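PDB 3CLQ: DUF1116 domain-containing protein from Enterococcus faecalis, which is of unknown function but belongs to the AllG family, and is probably related to a subunit of oxamate carbamoyltransferase. Local coordinates for residues 341-352 against 363-374; 184-193 against 315-326. All coordinates share one frame; numbering follows the deposited sequence.

Interaction 1 pairs two neighbouring strands of a small antiparallel sheet, with the end of helix 334-343 laid against them; only ten residues separate its segments. Interaction 2 joins two loops with 121 residues between them, the turn between helices 176-183 and 195-210 and the one between helices 309-313 and 327-330, and it closes before interaction 1 opens. Their centres lie about 16 Å apart. They touch at Ser341, whose OG probably hydrogen-bonds Phe318 O and Ala321 N, so the end region of helix 334-343, which lies against the sheet, is tied directly to the loop 315-326, beside the dimer interface.

Interaction 1. Residues 341-352 against 363-374; sequences SKEMLEITTKEN and MGIPTGIDVLKV
The carbonyl oxygen of Thr367 is gripped by two successive amides of the opposing strand. Lys350 N lies 3.2 Å from Thr367 O and in its carbonyl plane, whereas Thr349 N, at 2.7 Å from the same Thr367 O, comes in tilted by 30° with a more bent N-H. Thr367 N returns a bond to Lys350 O, which makes Lys350 and Thr367 a hydrogen-bonded pair; two places along, Asn352 N reaches Ile365 O. Next to the doubled amides, Thr349 OG1 donates to Gly368 O (2.8 Å).

At one end of the pairing Glu351 extends its chain so that OE1 accepts Gly364 N at 2.9 Å, from above the carboxylate plane. At the other, Ile347 O takes Asp370 N almost head-on, just where Asp370 caps helix 371-377 by accepting Leu372 N on OD2. Thr348 turns back on the chain just before it: chi1 of 47° sets OG1 between its own N and carbonyl carbon, from where it donates to Met344 O, on the opposite face of that carbonyl from Ile347 N. The same OG1 rests 3.3 Å from Pro366 CB. The proline ring is also met by Met344 CB and, across its side, by Leu345 CD2, while Ile347 CG2 lies alongside Ile369 CG1 (3.8 Å). Helix 6-23 packs on the Lys350, Asn352 and Thr367 face, where Glu15 forms a salt bridge with Lys350. Two consecutive residues, Thr349 and Lys350, set against the single Thr367 make a classic beta bulge in an antiparallel sheet.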
loop_
_atom_site.group_PDB
_atom_site.type_symbol
_atom_site.label_atom_id
_atom_site.label_comp_id
_atom_site.label_asym_id
_atom_site.label_seq_id
_atom_site.Cartn_x
_atom_site.Cartn_y
_atom_site.Cartn_z
ATOM N N SER B 341 -18.470 0.672 10.192
ATOM C CA SER B 341 -18.179 -0.616 9.607
ATOM C C SER B 341 -18.791 -1.718 10.455
ATOM O O SER B 341 -19.335 -2.672 9.890
ATOM C CB SER B 341 -16.679 -0.811 9.462
ATOM O OG SER B 341 -16.194 -0.093 8.348
ATOM N N LYS B 342 -18.711 -1.586 11.790
ATOM C CA LYS B 342 -19.410 -2.494 12.708
ATOM C C LYS B 342 -20.914 -2.422 12.491
ATOM O O LYS B 342 -21.576 -3.439 12.346
ATOM C CB LYS B 342 -19.148 -2.133 14.158
ATOM C CG LYS B 342 -17.835 -2.598 14.742
ATOM C CD LYS B 342 -17.764 -2.134 16.219
ATOM C CE LYS B 342 -16.372 -2.322 16.852
ATOM N NZ LYS B 342 -15.371 -1.251 16.495
ATOM N N GLU B 343 -21.452 -1.209 12.491
ATOM C CA GLU B 343 -22.875 -1.013 12.304
ATOM C C GLU B 343 -23.398 -1.723 11.062
ATOM O O GLU B 343 -24.418 -2.412 11.120
ATOM C CB GLU B 343 -23.185 0.473 12.180
ATOM C CG GLU B 343 -23.099 1.267 13.467
ATOM C CD GLU B 343 -23.752 2.638 13.325
ATOM O OE1 GLU B 343 -24.674 2.757 12.474
ATOM O OE2 GLU B 343 -23.354 3.586 14.056
HETATM N N MSE B 344 -22.692 -1.546 9.941
HETATM C CA MSE B 344 -23.158 -2.026 8.640
HETATM C C MSE B 344 -23.584 -3.501 8.608
HETATM O O MSE B 344 -24.251 -3.939 7.676
HETATM C CB MSE B 344 -22.107 -1.753 7.549
HETATM C CG MSE B 344 -22.205 -0.416 6.808
HETATM SE SE MSE B 344 -23.969 0.513 6.769
HETATM C CE MSE B 344 -23.700 1.727 8.284
ATOM N N LEU B 345 -23.183 -4.252 9.629
ATOM C CA LEU B 345 -23.444 -5.688 9.746
ATOM C C LEU B 345 -24.915 -6.026 9.985
ATOM O O LEU B 345 -25.353 -7.141 9.722
ATOM C CB LEU B 345 -22.653 -6.268 10.918
ATOM C CG LEU B 345 -21.147 -6.472 10.828
ATOM C CD1 LEU B 345 -20.575 -6.843 12.185
ATOM C CD2 LEU B 345 -20.819 -7.552 9.807
ATOM N N GLU B 346 -25.664 -5.073 10.515
ATOM C CA GLU B 346 -27.067 -5.306 10.843
ATOM C C GLU B 346 -27.893 -5.178 9.588
ATOM O O GLU B 346 -29.035 -5.635 9.517
ATOM C CB GLU B 346 -27.538 -4.292 11.865
ATOM C CG GLU B 346 -26.668 -4.239 13.098
ATOM C CD GLU B 346 -27.027 -3.065 13.968
ATOM O OE1 GLU B 346 -28.080 -2.426 13.717
ATOM O OE2 GLU B 346 -26.259 -2.772 14.909
ATOM N N ILE B 347 -27.263 -4.577 8.593
ATOM C CA ILE B 347 -27.855 -4.345 7.296
ATOM C C ILE B 347 -27.484 -5.452 6.305
ATOM O O ILE B 347 -28.096 -5.575 5.246
ATOM C CB ILE B 347 -27.310 -3.034 6.733
ATOM C CG1 ILE B 347 -28.349 -1.957 6.716
ATOM C CG2 ILE B 347 -26.942 -3.166 5.284
ATOM C CD1 ILE B 347 -27.832 -0.813 5.852
ATOM N N THR B 348 -26.475 -6.244 6.633
ATOM C CA THR B 348 -25.889 -7.137 5.639
ATOM C C THR B 348 -26.063 -8.595 6.021
ATOM O O THR B 348 -26.364 -8.899 7.167
ATOM C CB THR B 348 -24.402 -6.824 5.451
ATOM O OG1 THR B 348 -23.773 -6.697 6.738
ATOM C CG2 THR B 348 -24.234 -5.533 4.680
ATOM N N THR B 349 -25.863 -9.500 5.075
ATOM C CA THR B 349 -26.200 -10.906 5.318
ATOM C C THR B 349 -25.138 -11.709 6.102
ATOM O O THR B 349 -25.490 -12.472 7.016
ATOM C CB THR B 349 -26.567 -11.630 4.012
ATOM O OG1 THR B 349 -27.485 -10.825 3.249
ATOM C CG2 THR B 349 -27.190 -12.978 4.322
ATOM N N LYS B 350 -23.863 -11.561 5.732
ATOM C CA LYS B 350 -22.745 -12.146 6.505
ATOM C C LYS B 350 -21.430 -11.500 6.102
ATOM O O LYS B 350 -21.395 -10.768 5.123
ATOM C CB LYS B 350 -22.652 -13.677 6.363
ATOM C CG LYS B 350 -22.262 -14.178 4.975
ATOM C CD LYS B 350 -21.988 -15.690 4.961
ATOM C CE LYS B 350 -23.274 -16.504 5.117
ATOM N NZ LYS B 350 -23.026 -17.945 4.827
ATOM N N GLU B 351 -20.369 -11.753 6.873
ATOM C CA GLU B 351 -19.016 -11.233 6.581
ATOM C C GLU B 351 -18.355 -12.028 5.459
ATOM O O GLU B 351 -18.418 -13.246 5.431
ATOM C CB GLU B 351 -18.094 -11.322 7.809
ATOM C CG GLU B 351 -18.658 -10.764 9.104
ATOM C CD GLU B 351 -17.687 -10.897 10.295
ATOM O OE1 GLU B 351 -16.499 -11.264 10.094
ATOM O OE2 GLU B 351 -18.120 -10.633 11.447
ATOM N N ASN B 352 -17.707 -11.339 4.532
ATOM C CA ASN B 352 -16.871 -12.010 3.554
ATOM C C ASN B 352 -15.513 -12.389 4.174
ATOM O O ASN B 352 -14.693 -11.515 4.441
ATOM C CB ASN B 352 -16.664 -11.069 2.380
ATOM C CG ASN B 352 -15.854 -11.685 1.290
ATOM O OD1 ASN B 352 -15.287 -12.769 1.463
ATOM N ND2 ASN B 352 -15.788 -11.016 0.147
HETATM N N MSE B 363 -12.405 -8.729 10.906
HETATM C CA MSE B 363 -13.751 -9.131 10.522
HETATM C C MSE B 363 -13.843 -9.045 9.007
HETATM O O MSE B 363 -13.169 -8.234 8.392
HETATM C CB MSE B 363 -14.846 -8.302 11.217
HETATM C CG MSE B 363 -15.003 -6.896 10.708
HETATM SE SE MSE B 363 -16.733 -5.992 11.083
HETATM C CE MSE B 363 -16.769 -4.758 9.588
ATOM N N GLY B 364 -14.638 -9.917 8.404
ATOM C CA GLY B 364 -14.856 -9.869 6.969
ATOM C C GLY B 364 -15.718 -8.662 6.670
ATOM O O GLY B 364 -16.576 -8.279 7.466
ATOM N N ILE B 365 -15.496 -8.033 5.531
ATOM C CA ILE B 365 -16.321 -6.909 5.163
ATOM C C ILE B 365 -17.809 -7.301 5.197
ATOM O O ILE B 365 -18.138 -8.474 5.000
ATOM C CB ILE B 365 -15.924 -6.406 3.814
ATOM C CG1 ILE B 365 -15.872 -7.574 2.824
ATOM C CG2 ILE B 365 -14.569 -5.785 3.918
ATOM C CD1 ILE B 365 -15.819 -7.140 1.365
ATOM N N PRO B 366 -18.707 -6.331 5.467
ATOM C CA PRO B 366 -20.125 -6.681 5.593
ATOM C C PRO B 366 -20.778 -6.800 4.238
ATOM O O PRO B 366 -20.865 -5.817 3.499
ATOM C CB PRO B 366 -20.722 -5.518 6.371
ATOM C CG PRO B 366 -19.736 -4.378 6.228
ATOM C CD PRO B 366 -18.460 -4.888 5.637
ATOM N N THR B 367 -21.242 -8.003 3.919
ATOM C CA THR B 367 -21.748 -8.298 2.583
ATOM C C THR B 367 -23.237 -8.625 2.529
ATOM O O THR B 367 -23.739 -9.397 3.347
ATOM C CB THR B 367 -21.058 -9.537 2.029
ATOM O OG1 THR B 367 -19.791 -9.691 2.662
ATOM C CG2 THR B 367 -20.883 -9.426 0.548
ATOM N N GLY B 368 -23.916 -8.082 1.515
ATOM C CA GLY B 368 -25.277 -8.462 1.213
ATOM C C GLY B 368 -26.262 -7.602 1.960
ATOM O O GLY B 368 -26.927 -8.069 2.888
ATOM N N ILE B 369 -26.320 -6.335 1.552
ATOM C CA ILE B 369 -27.320 -5.386 2.019
ATOM C C ILE B 369 -28.686 -5.944 1.752
ATOM O O ILE B 369 -29.050 -6.172 0.595
ATOM C CB ILE B 369 -27.244 -4.046 1.267
ATOM C CG1 ILE B 369 -25.920 -3.344 1.593
ATOM C CG2 ILE B 369 -28.389 -3.184 1.683
ATOM C CD1 ILE B 369 -25.397 -2.439 0.509
ATOM N N ASP B 370 -29.436 -6.152 2.824
ATOM C CA ASP B 370 -30.689 -6.841 2.766
ATOM C C ASP B 370 -31.823 -5.838 2.959
ATOM O O ASP B 370 -31.979 -5.235 4.033
ATOM C CB ASP B 370 -30.707 -7.912 3.849
ATOM C CG ASP B 370 -32.066 -8.553 4.021
ATOM O OD1 ASP B 370 -32.117 -9.657 4.599
ATOM O OD2 ASP B 370 -33.094 -7.968 3.584
ATOM N N VAL B 371 -32.617 -5.677 1.903
ATOM C CA VAL B 371 -33.754 -4.784 1.895
ATOM C C VAL B 371 -34.567 -4.842 3.185
ATOM O O VAL B 371 -34.917 -3.818 3.760
ATOM C CB VAL B 371 -34.674 -5.119 0.718
ATOM C CG1 VAL B 371 -36.105 -4.747 1.060
ATOM C CG2 VAL B 371 -34.221 -4.395 -0.521
ATOM N N LEU B 372 -34.860 -6.053 3.631
ATOM C CA LEU B 372 -35.731 -6.278 4.776
ATOM C C LEU B 372 -35.126 -5.698 6.056
ATOM O O LEU B 372 -35.813 -5.092 6.869
ATOM C CB LEU B 372 -35.935 -7.785 4.928
ATOM C CG LEU B 372 -37.192 -8.412 5.528
ATOM C CD1 LEU B 372 -38.421 -8.110 4.697
ATOM C CD2 LEU B 372 -36.989 -9.915 5.614
ATOM N N LYS B 373 -33.827 -5.880 6.240
ATOM C CA LYS B 373 -33.192 -5.375 7.443
ATOM C C LYS B 373 -32.991 -3.860 7.393
ATOM O O LYS B 373 -33.007 -3.194 8.434
ATOM C CB LYS B 373 -31.869 -6.094 7.716
ATOM C CG LYS B 373 -31.991 -7.614 7.857
ATOM C CD LYS B 373 -30.643 -8.239 8.178
ATOM C CE LYS B 373 -30.687 -9.748 8.047
ATOM N NZ LYS B 373 -29.319 -10.291 7.935
ATOM N N VAL B 374 -32.815 -3.300 6.200
ATOM C CA VAL B 374 -32.717 -1.857 6.115
ATOM C C VAL B 374 -33.998 -1.288 6.725
ATOM O O VAL B 374 -33.970 -0.326 7.487
ATOM C CB VAL B 374 -32.514 -1.372 4.663
ATOM C CG1 VAL B 374 -32.489 0.154 4.608
ATOM C CG2 VAL B 374 -31.222 -1.953 4.081
#

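Interaction 2. Residues 184-193 against 315-326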
loop_
_atom_site.group_PDB
_atom_site.type_symbol
_atom_site.label_atom_id
_atom_site.label_comp_id
_atom_site.label_asym_id
_atom_site.label_seq_id
_atom_site.Cartn_x
_atom_site.Cartn_y
_atom_site.Cartn_z
ATOM N N LEU B 184 -6.995 -3.440 1.129
ATOM C CA LEU B 184 -7.696 -3.167 2.368
ATOM C C LEU B 184 -6.825 -3.435 3.596
ATOM O O LEU B 184 -7.174 -3.068 4.709
ATOM C CB LEU B 184 -8.977 -3.997 2.457
ATOM C CG LEU B 184 -10.257 -3.416 1.837
ATOM C CD1 LEU B 184 -11.157 -2.711 2.852
ATOM C CD2 LEU B 184 -9.905 -2.469 0.711
ATOM N N HIS B 185 -5.694 -4.092 3.417
ATOM C CA HIS B 185 -4.796 -4.230 4.543
ATOM C C HIS B 185 -3.753 -3.143 4.442
ATOM O O HIS B 185 -2.869 -3.085 5.274
ATOM C CB HIS B 185 -4.147 -5.606 4.560
ATOM C CG HIS B 185 -5.035 -6.679 5.104
ATOM N ND1 HIS B 185 -4.564 -7.910 5.495
ATOM C CD2 HIS B 185 -6.367 -6.700 5.338
ATOM C CE1 HIS B 185 -5.566 -8.647 5.929
ATOM N NE2 HIS B 185 -6.670 -7.939 5.841
HETATM N N MSE B 186 -3.864 -2.289 3.424
HETATM C CA MSE B 186 -2.907 -1.207 3.227
HETATM C C MSE B 186 -3.558 0.182 3.279
HETATM O O MSE B 186 -3.087 1.128 2.633
HETATM C CB MSE B 186 -2.187 -1.363 1.905
HETATM C CG MSE B 186 -1.319 -2.581 1.805
HETATM SE SE MSE B 186 -0.910 -3.009 -0.068
HETATM C CE MSE B 186 0.291 -1.552 -0.517
ATOM N N GLY B 187 -4.642 0.306 4.043
ATOM C CA GLY B 187 -5.221 1.605 4.318
ATOM C C GLY B 187 -6.099 2.167 3.211
ATOM O O GLY B 187 -6.380 3.360 3.196
ATOM N N ASP B 188 -6.521 1.334 2.271
ATOM C CA ASP B 188 -7.446 1.789 1.232
ATOM C C ASP B 188 -8.799 1.323 1.620
ATOM O O ASP B 188 -8.922 0.510 2.528
ATOM C CB ASP B 188 -7.145 1.124 -0.095
ATOM C CG ASP B 188 -6.059 1.827 -0.853
ATOM O OD1 ASP B 188 -5.333 2.619 -0.193
ATOM O OD2 ASP B 188 -5.939 1.578 -2.091
ATOM N N GLU B 189 -9.808 1.811 0.910
ATOM C CA GLU B 189 -11.161 1.317 1.067
ATOM C C GLU B 189 -11.772 1.146 -0.305
ATOM O O GLU B 189 -12.940 0.769 -0.438
ATOM C CB GLU B 189 -12.002 2.232 1.959
ATOM C CG GLU B 189 -11.745 3.704 1.772
ATOM C CD GLU B 189 -12.226 4.222 0.427
ATOM O OE1 GLU B 189 -11.540 3.983 -0.586
ATOM O OE2 GLU B 189 -13.286 4.883 0.374
ATOM N N CYS B 190 -10.968 1.435 -1.324
ATOM C CA CYS B 190 -11.313 1.163 -2.727
ATOM C C CYS B 190 -12.483 1.965 -3.303
ATOM O O CYS B 190 -13.097 1.560 -4.261
ATOM C CB CYS B 190 -11.505 -0.348 -2.975
ATOM S SG CYS B 190 -9.974 -1.371 -2.729
ATOM N N HIS B 191 -12.776 3.111 -2.715
ATOM C CA HIS B 191 -13.716 4.055 -3.293
ATOM C C HIS B 191 -13.000 5.411 -3.346
ATOM O O HIS B 191 -12.624 5.880 -4.423
ATOM C CB HIS B 191 -14.964 4.136 -2.420
ATOM C CG HIS B 191 -16.099 4.880 -3.041
ATOM N ND1 HIS B 191 -17.416 4.508 -2.862
ATOM C CD2 HIS B 191 -16.123 5.987 -3.823
ATOM C CE1 HIS B 191 -18.201 5.352 -3.510
ATOM N NE2 HIS B 191 -17.442 6.259 -4.103
ATOM N N ASN B 192 -12.780 6.011 -2.173
ATOM C CA ASN B 192 -12.162 7.333 -2.062
ATOM C C ASN B 192 -10.631 7.326 -2.014
ATOM O O ASN B 192 -9.984 8.187 -2.604
ATOM C CB ASN B 192 -12.696 8.024 -0.824
ATOM C CG ASN B 192 -14.202 8.206 -0.876
ATOM O OD1 ASN B 192 -14.700 9.039 -1.651
ATOM N ND2 ASN B 192 -14.949 7.425 -0.059
ATOM N N ARG B 193 -10.054 6.361 -1.299
ATOM C CA ARG B 193 -8.610 6.236 -1.215
ATOM C C ARG B 193 -8.191 4.951 -1.948
ATOM O O ARG B 193 -8.586 3.850 -1.558
ATOM C CB ARG B 193 -8.130 6.311 0.244
ATOM C CG ARG B 193 -6.912 5.475 0.578
ATOM C CD ARG B 193 -6.257 5.791 1.925
ATOM N NE ARG B 193 -5.485 7.018 1.803
ATOM C CZ ARG B 193 -4.163 7.137 1.924
ATOM N NH1 ARG B 193 -3.402 6.104 2.207
ATOM N NH2 ARG B 193 -3.615 8.327 1.780
ATOM N N VAL B 315 -17.273 -2.837 0.425
ATOM C CA VAL B 315 -16.116 -2.007 0.575
ATOM C C VAL B 315 -16.458 -0.492 0.478
ATOM O O VAL B 315 -17.619 -0.112 0.660
ATOM C CB VAL B 315 -14.964 -2.583 -0.274
ATOM C CG1 VAL B 315 -14.819 -1.886 -1.600
ATOM C CG2 VAL B 315 -13.721 -2.536 0.508
ATOM N N GLY B 316 -15.492 0.399 0.272
ATOM C CA GLY B 316 -15.809 1.838 0.325
ATOM C C GLY B 316 -16.196 2.320 1.720
ATOM O O GLY B 316 -15.490 2.076 2.695
ATOM N N GLY B 317 -17.324 3.011 1.833
ATOM C CA GLY B 317 -17.765 3.496 3.138
ATOM C C GLY B 317 -18.071 2.386 4.130
ATOM O O GLY B 317 -17.934 2.566 5.356
ATOM N N PHE B 318 -18.493 1.235 3.610
ATOM C CA PHE B 318 -18.721 0.074 4.462
ATOM C C PHE B 318 -17.401 -0.343 5.104
ATOM O O PHE B 318 -17.374 -0.829 6.228
ATOM C CB PHE B 318 -19.306 -1.078 3.644
ATOM C CG PHE B 318 -20.816 -1.049 3.523
ATOM C CD1 PHE B 318 -21.558 -2.212 3.668
ATOM C CD2 PHE B 318 -21.492 0.132 3.253
ATOM C CE1 PHE B 318 -22.941 -2.197 3.556
ATOM C CE2 PHE B 318 -22.878 0.151 3.137
ATOM C CZ PHE B 318 -23.603 -1.014 3.290
ATOM N N ALA B 319 -16.295 -0.145 4.383
ATOM C CA ALA B 319 -14.975 -0.508 4.909
ATOM C C ALA B 319 -14.286 0.670 5.553
ATOM O O ALA B 319 -13.176 0.553 5.989
ATOM C CB ALA B 319 -14.099 -1.099 3.840
HETATM N N MSE B 320 -14.953 1.808 5.602
HETATM C CA MSE B 320 -14.426 2.993 6.256
HETATM C C MSE B 320 -13.285 2.693 7.230
HETATM O O MSE B 320 -12.206 3.245 7.107
HETATM C CB MSE B 320 -15.564 3.659 7.007
HETATM C CG MSE B 320 -15.660 5.150 6.853
HETATM SE SE MSE B 320 -17.231 5.793 7.838
HETATM C CE MSE B 320 -16.540 7.620 8.135
ATOM N N ALA B 321 -13.523 1.806 8.189
ATOM C CA ALA B 321 -12.563 1.546 9.270
ATOM C C ALA B 321 -11.150 1.212 8.813
ATOM O O ALA B 321 -10.194 1.442 9.540
ATOM C CB ALA B 321 -13.066 0.437 10.167
ATOM N N ALA B 322 -11.029 0.647 7.624
ATOM C CA ALA B 322 -9.752 0.178 7.096
ATOM C C ALA B 322 -8.861 1.327 6.642
ATOM O O ALA B 322 -7.679 1.134 6.389
ATOM C CB ALA B 322 -9.993 -0.746 5.937
ATOM N N ALA B 323 -9.424 2.526 6.570
ATOM C CA ALA B 323 -8.769 3.607 5.886
ATOM C C ALA B 323 -8.793 4.868 6.715
ATOM O O ALA B 323 -9.377 5.881 6.282
ATOM C CB ALA B 323 -9.479 3.850 4.582
ATOM N N PRO B 324 -8.168 4.830 7.907
ATOM C CA PRO B 324 -8.167 6.011 8.729
ATOM C C PRO B 324 -7.532 7.198 8.015
ATOM O O PRO B 324 -7.764 8.325 8.398
ATOM C CB PRO B 324 -7.337 5.598 9.950
ATOM C CG PRO B 324 -6.543 4.468 9.512
ATOM C CD PRO B 324 -7.435 3.735 8.539
ATOM N N ALA B 325 -6.738 6.968 6.988
ATOM C CA ALA B 325 -6.190 8.096 6.228
ATOM C C ALA B 325 -7.250 9.092 5.685
ATOM O O ALA B 325 -6.963 10.276 5.487
ATOM C CB ALA B 325 -5.310 7.596 5.094
ATOM N N ILE B 326 -8.472 8.643 5.444
ATOM C CA ILE B 326 -9.435 9.536 4.792
ATOM C C ILE B 326 -10.202 10.485 5.718
ATOM O O ILE B 326 -10.791 11.464 5.264
ATOM C CB ILE B 326 -10.460 8.753 3.986
ATOM C CG1 ILE B 326 -11.159 7.730 4.900
ATOM C CG2 ILE B 326 -9.788 8.136 2.785
ATOM C CD1 ILE B 326 -12.451 7.183 4.348
#
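Glu189 O accepts Gly316 N at 2.7 Å, in the carbonyl plane, and both methyls of Val315 rest against the same oxygen. Leu184 CD1 touches both Val315 CG2 and Ala319 CB, 3.5 Å from each. Further along, Gly187 CA makes a CH···O contact with Ala322 O, and Ala323 CB presses on Glu189 CG (3.6 Å). As modelled, Arg193 lays one guanidinium face over Ala325 CB, though the placement of this side chain is somewhat doubtful; Arg193 CB meets Ile326 CG2.

Both segments are irregular interhelical loops, 315-326 carrying short 3-10 turns, and 184-193 is shaped by a carboxylate folded back on its own chain. Chi1 of 38° and a bend at chi2 (69°) bring the Glu189 carboxylate among the following amides. His191 N (2.6 Å from Glu189 OE1) and Arg193 N reach that oxygen from opposite faces, and Asn192 N meets Glu189 OE2 on its syn side, with Asn192 ND2 as a second donor. That binding of three successive amides fixes the turn carrying His191, whose ND1 bonds weakly to Glu311. Farther out, Asp188 holds Gly197 N, and Met186 of the second subunit packs on Arg193.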